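Local structure of francisella virulence factor (Francisella novicida, 5EVF) at residues L31-Q34 with S35-Q38; A67-L70 with A71-G75. The protein is of unknown biochemical function but is a virulence factor of Francisella. All coordinates share one frame; numbering follows the deposited sequence.

Contact 1. Residues L31-Q34 with S35-Q38; sequences LQYQ and SDTQ
The carboxylate oxygen OD2 of Asp36 is gripped by two successive backbone amides, Gln32 N at 2.9 Å and Tyr33 N at 3.0 Å. Gln32 N meets it nearly in line with the C-O bond, whereas Tyr33 N reaches it from well above the carboxylate plane. A water adds a third donor, 2.7 Å from Asp36 OD2, and also makes a weak bond to Gln32 OE1. With chi1 at -75°, Asp36 CG lies beside its own backbone N and the carboxylate turns back over the preceding residues. Its plane stands 73° from the Tyr33 ring, whose CD2 edge has Asp36 OD1 in plane. The two amide bonds to Asp36 OD2 tie the chain after strand 27-30 to the 3-10 turn, whose i+3 bonds run from Asp36 N to Tyr33 O (3.0 Å) and Thr37 N to Gln34 O (3.1 Å). Gln34 O takes a second bond from Thr37 OG1, almost head-on to the carbonyl. The Leu31 and Asp36 side chains run past each other in opposite directions, with Leu31 CD1 3.6 Å from Asp36 CB and Thr37 CG2 beside the same methyl. Leu31 and Thr37 both touch Tyr101 of strand 95-103, and Lys80 NZ bonds Asp36 O.

Contact 2. Residues A67-L70 with A71-G75; sequences AIKL and AAQHG
The imidazole of His74 has Leu70 O at its edge, in the ring plane, 3.0 Å from His74 CD2, while Tyr10 of strand 6-12 stacks with the ring. Leu70 and His74 lie side by side and point the same way, and Leu70 CD1 comes 3.8 Å from His74 NE2. Gln73 is modelled in two conformers; in one of them Gln73 NE2 lies 3.5 Å from Leu70 CD1, and Gln73 OE1 accepts from Lys69 NZ over 3.1 Å, tilted 28° from the carbonyl plane. The lysine chain runs extended as far as CE, and its last torsion (chi4 -73°) bends NZ across to that amide, one helical turn on. Beneath these side chains the backbone bonds run from i+4 to i, with Ala71 N to Ala67 O the shortest at 2.9 Å; the last, His74 N to Leu70 O, is stretched to 3.3 Å and bent. Gly75, at positive phi, is the C-prime residue of a Schellman motif, in which Gly75 N bonds Ala72 O and Ala76 N pairs with Ala71 O. The motif ends helix 56-73, which packs on the sheet through Ala67 and Leu70 on strand 42-49 and through Ile68 and Ala71 on Ile79 of strand 78-84, while Ala72 meets Pro23 and Val26 of the segment between strands 6-12 and 27-30.

Contact 1 comes first along the chain, in the loop between strands 27-30 and 42-49; contact 2 follows at the C-terminal end of helix 56-73, just before strand 78-84. Their centres are 19 Å apart and their nearest atoms about 11 Å. Residues 31-38 form a surface turn just after strand 27-30, one of the two outermost strands; the centre of contact 1 is about 15 Å from that of the chain, against 9 Å for partly buried contact 2. Strand 78-84 lies between them: Ile68 and Ala71 pack on Ile79, Leu31 on Lys80 and Ile82. These positions alternate, so the helix covers one face of the mixed sheet and the turn meets the other.

Contact 1. Residues L31-Q34 with S35-Q38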
loop_
_atom_site.group_PDB
_atom_site.type_symbol
_atom_site.label_atom_id
_atom_site.label_comp_id
_atom_site.label_asym_id
_atom_site.label_seq_id
_atom_site.Cartn_x
_atom_site.Cartn_y
_atom_site.Cartn_z
ATOM N N LEU A 31 6.261 7.301 -3.966
ATOM C CA LEU A 31 6.053 7.163 -5.403
ATOM C C LEU A 31 5.793 8.556 -5.959
ATOM O O LEU A 31 4.722 9.120 -5.732
ATOM C CB LEU A 31 4.867 6.248 -5.695
ATOM C CG LEU A 31 4.573 5.933 -7.165
ATOM C CD1 LEU A 31 5.669 5.064 -7.774
ATOM C CD2 LEU A 31 3.197 5.272 -7.324
ATOM N N GLN A 32 6.756 9.116 -6.687
ATOM C CA GLN A 32 6.638 10.484 -7.180
ATOM C C GLN A 32 6.386 10.602 -8.675
ATOM O O GLN A 32 5.708 11.537 -9.096
ATOM C CB GLN A 32 7.899 11.282 -6.841
ATOM C CG GLN A 32 8.178 11.370 -5.360
ATOM C CD GLN A 32 9.411 12.188 -5.075
ATOM O OE1 GLN A 32 10.246 12.388 -5.957
ATOM N NE2 GLN A 32 9.530 12.678 -3.846
ATOM N N TYR A 33 6.909 9.689 -9.489
ATOM C CA TYR A 33 6.858 9.827 -10.936
ATOM C C TYR A 33 6.416 8.522 -11.575
ATOM O O TYR A 33 6.616 7.442 -11.015
ATOM C CB TYR A 33 8.224 10.229 -11.504
ATOM C CG TYR A 33 8.848 11.424 -10.830
ATOM C CD1 TYR A 33 8.433 12.711 -11.142
ATOM C CD2 TYR A 33 9.866 11.269 -9.894
ATOM C CE1 TYR A 33 9.005 13.810 -10.537
ATOM C CE2 TYR A 33 10.443 12.364 -9.280
ATOM C CZ TYR A 33 10.007 13.633 -9.606
ATOM O OH TYR A 33 10.572 14.734 -9.006
ATOM N N GLN A 34 5.827 8.636 -12.768
ATOM C CA GLN A 34 5.494 7.455 -13.563
ATOM C C GLN A 34 6.697 6.535 -13.725
ATOM O O GLN A 34 6.591 5.312 -13.565
ATOM C CB GLN A 34 4.977 7.886 -14.937
ATOM C CG GLN A 34 5.197 6.894 -16.007
ATOM C CD GLN A 34 5.475 7.492 -17.280
ATOM O OE1 GLN A 34 5.372 8.625 -17.426
ATOM N NE2 GLN A 34 5.846 6.731 -18.205
ATOM N N SER A 35 7.856 7.115 -14.041
ATOM C CA SER A 35 9.064 6.331 -14.269
ATOM C C SER A 35 9.530 5.594 -13.020
ATOM O O SER A 35 10.323 4.653 -13.134
ATOM C CB SER A 35 10.180 7.240 -14.777
ATOM O OG SER A 35 10.503 8.223 -13.810
ATOM N N ASP A 36 9.069 6.003 -11.833
ATOM C CA ASP A 36 9.417 5.291 -10.608
ATOM C C ASP A 36 8.945 3.846 -10.618
ATOM O O ASP A 36 9.481 3.034 -9.860
ATOM C CB ASP A 36 8.810 5.974 -9.372
ATOM C CG ASP A 36 9.535 7.239 -8.974
ATOM O OD1 ASP A 36 10.668 7.466 -9.450
ATOM O OD2 ASP A 36 8.973 8.003 -8.158
ATOM N N THR A 37 7.925 3.509 -11.412
ATOM C CA THR A 37 7.427 2.138 -11.403
ATOM C C THR A 37 8.320 1.179 -12.181
ATOM O O THR A 37 8.181 -0.036 -12.018
ATOM C CB THR A 37 6.013 2.064 -11.974
ATOM O OG1 THR A 37 6.042 2.397 -13.366
ATOM C CG2 THR A 37 5.078 3.008 -11.229
ATOM N N GLN A 38 9.221 1.693 -13.017
ATOM C CA GLN A 38 10.069 0.849 -13.852
ATOM C C GLN A 38 10.818 -0.199 -13.033
ATOM O O GLN A 38 11.512 0.124 -12.066
ATOM C CB GLN A 38 11.066 1.720 -14.617
ATOM C CG GLN A 38 12.154 0.931 -15.319
ATOM C CD GLN A 38 13.229 1.824 -15.903
ATOM O OE1 GLN A 38 12.963 2.632 -16.793
ATOM N NE2 GLN A 38 14.452 1.685 -15.399
HETATM O O HOH W 1 11.012 9.361 -7.113
HETATM O O HOH W 2 7.960 9.604 -15.301
#

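Contact 2. Residues A67-L70 with A71-G75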
loop_
_atom_site.group_PDB
_atom_site.type_symbol
_atom_site.label_atom_id
_atom_site.label_comp_id
_atom_site.label_asym_id
_atom_site.label_seq_id
_atom_site.Cartn_x
_atom_site.Cartn_y
_atom_site.Cartn_z
ATOM N N ALA A 67 0.407 -2.434 3.745
ATOM C CA ALA A 67 1.061 -2.657 2.456
ATOM C C ALA A 67 2.473 -3.196 2.641
ATOM O O ALA A 67 2.924 -4.049 1.863
ATOM C CB ALA A 67 1.072 -1.362 1.648
ATOM N N ILE A 68 3.183 -2.710 3.666
ATOM C CA ILE A 68 4.545 -3.189 3.922
ATOM C C ILE A 68 4.510 -4.662 4.282
ATOM O O ILE A 68 5.277 -5.476 3.751
ATOM C CB ILE A 68 5.204 -2.358 5.035
ATOM C CG1 ILE A 68 5.509 -0.952 4.534
ATOM C CG2 ILE A 68 6.476 -3.043 5.551
ATOM C CD1 ILE A 68 5.771 0.029 5.655
ATOM N N LYS A 69 3.599 -5.026 5.188
ATOM C CA LYS A 69 3.464 -6.414 5.599
ATOM C C LYS A 69 3.124 -7.306 4.413
ATOM O O LYS A 69 3.712 -8.380 4.243
ATOM C CB LYS A 69 2.395 -6.505 6.685
ATOM C CG LYS A 69 2.220 -7.866 7.303
ATOM C CD LYS A 69 1.259 -7.735 8.484
ATOM C CE LYS A 69 1.064 -9.080 9.181
ATOM N NZ LYS A 69 0.224 -9.987 8.354
ATOM N N LEU A 70 2.207 -6.857 3.550
ATOM C CA LEU A 70 1.782 -7.713 2.445
ATOM C C LEU A 70 2.877 -7.826 1.390
ATOM O O LEU A 70 3.158 -8.919 0.888
ATOM C CB LEU A 70 0.473 -7.178 1.847
ATOM C CG LEU A 70 -0.328 -8.011 0.852
ATOM C CD1 LEU A 70 -0.637 -9.410 1.377
ATOM C CD2 LEU A 70 -1.626 -7.268 0.545
ATOM N N ALA A 71 3.544 -6.716 1.071
ATOM C CA ALA A 71 4.616 -6.789 0.085
ATOM C C ALA A 71 5.747 -7.685 0.569
ATOM O O ALA A 71 6.297 -8.474 -0.211
ATOM C CB ALA A 71 5.126 -5.385 -0.236
ATOM N N ALA A 72 6.077 -7.608 1.863
ATOM C CA ALA A 72 7.120 -8.464 2.428
ATOM C C ALA A 72 6.719 -9.929 2.371
ATOM O O ALA A 72 7.557 -10.809 2.135
ATOM C CB ALA A 72 7.400 -8.056 3.871
ATOM N N GLN A 73 5.440 -10.219 2.595
ATOM C CA GLN A 73 4.984 -11.600 2.504
ATOM C C GLN A 73 5.215 -12.168 1.114
ATOM O O GLN A 73 5.395 -13.383 0.963
ATOM C CB GLN A 73 3.510 -11.687 2.895
ATOM C CG GLN A 73 3.324 -11.695 4.394
ATOM C CD GLN A 73 1.891 -11.513 4.834
ATOM O OE1 GLN A 73 1.601 -11.543 6.033
ATOM N NE2 GLN A 73 0.986 -11.312 3.880
ATOM N N HIS A 74 5.236 -11.313 0.094
ATOM C CA HIS A 74 5.452 -11.738 -1.277
ATOM C C HIS A 74 6.859 -11.459 -1.779
ATOM O O HIS A 74 7.104 -11.546 -2.987
ATOM C CB HIS A 74 4.406 -11.085 -2.180
ATOM C CG HIS A 74 3.018 -11.521 -1.849
ATOM N ND1 HIS A 74 2.419 -12.602 -2.458
ATOM C CD2 HIS A 74 2.133 -11.061 -0.936
ATOM C CE1 HIS A 74 1.215 -12.777 -1.943
ATOM N NE2 HIS A 74 1.015 -11.855 -1.019
ATOM N N GLY A 75 7.790 -11.154 -0.881
ATOM C CA GLY A 75 9.201 -11.127 -1.222
ATOM C C GLY A 75 9.793 -9.771 -1.527
ATOM O O GLY A 75 10.939 -9.712 -1.968
#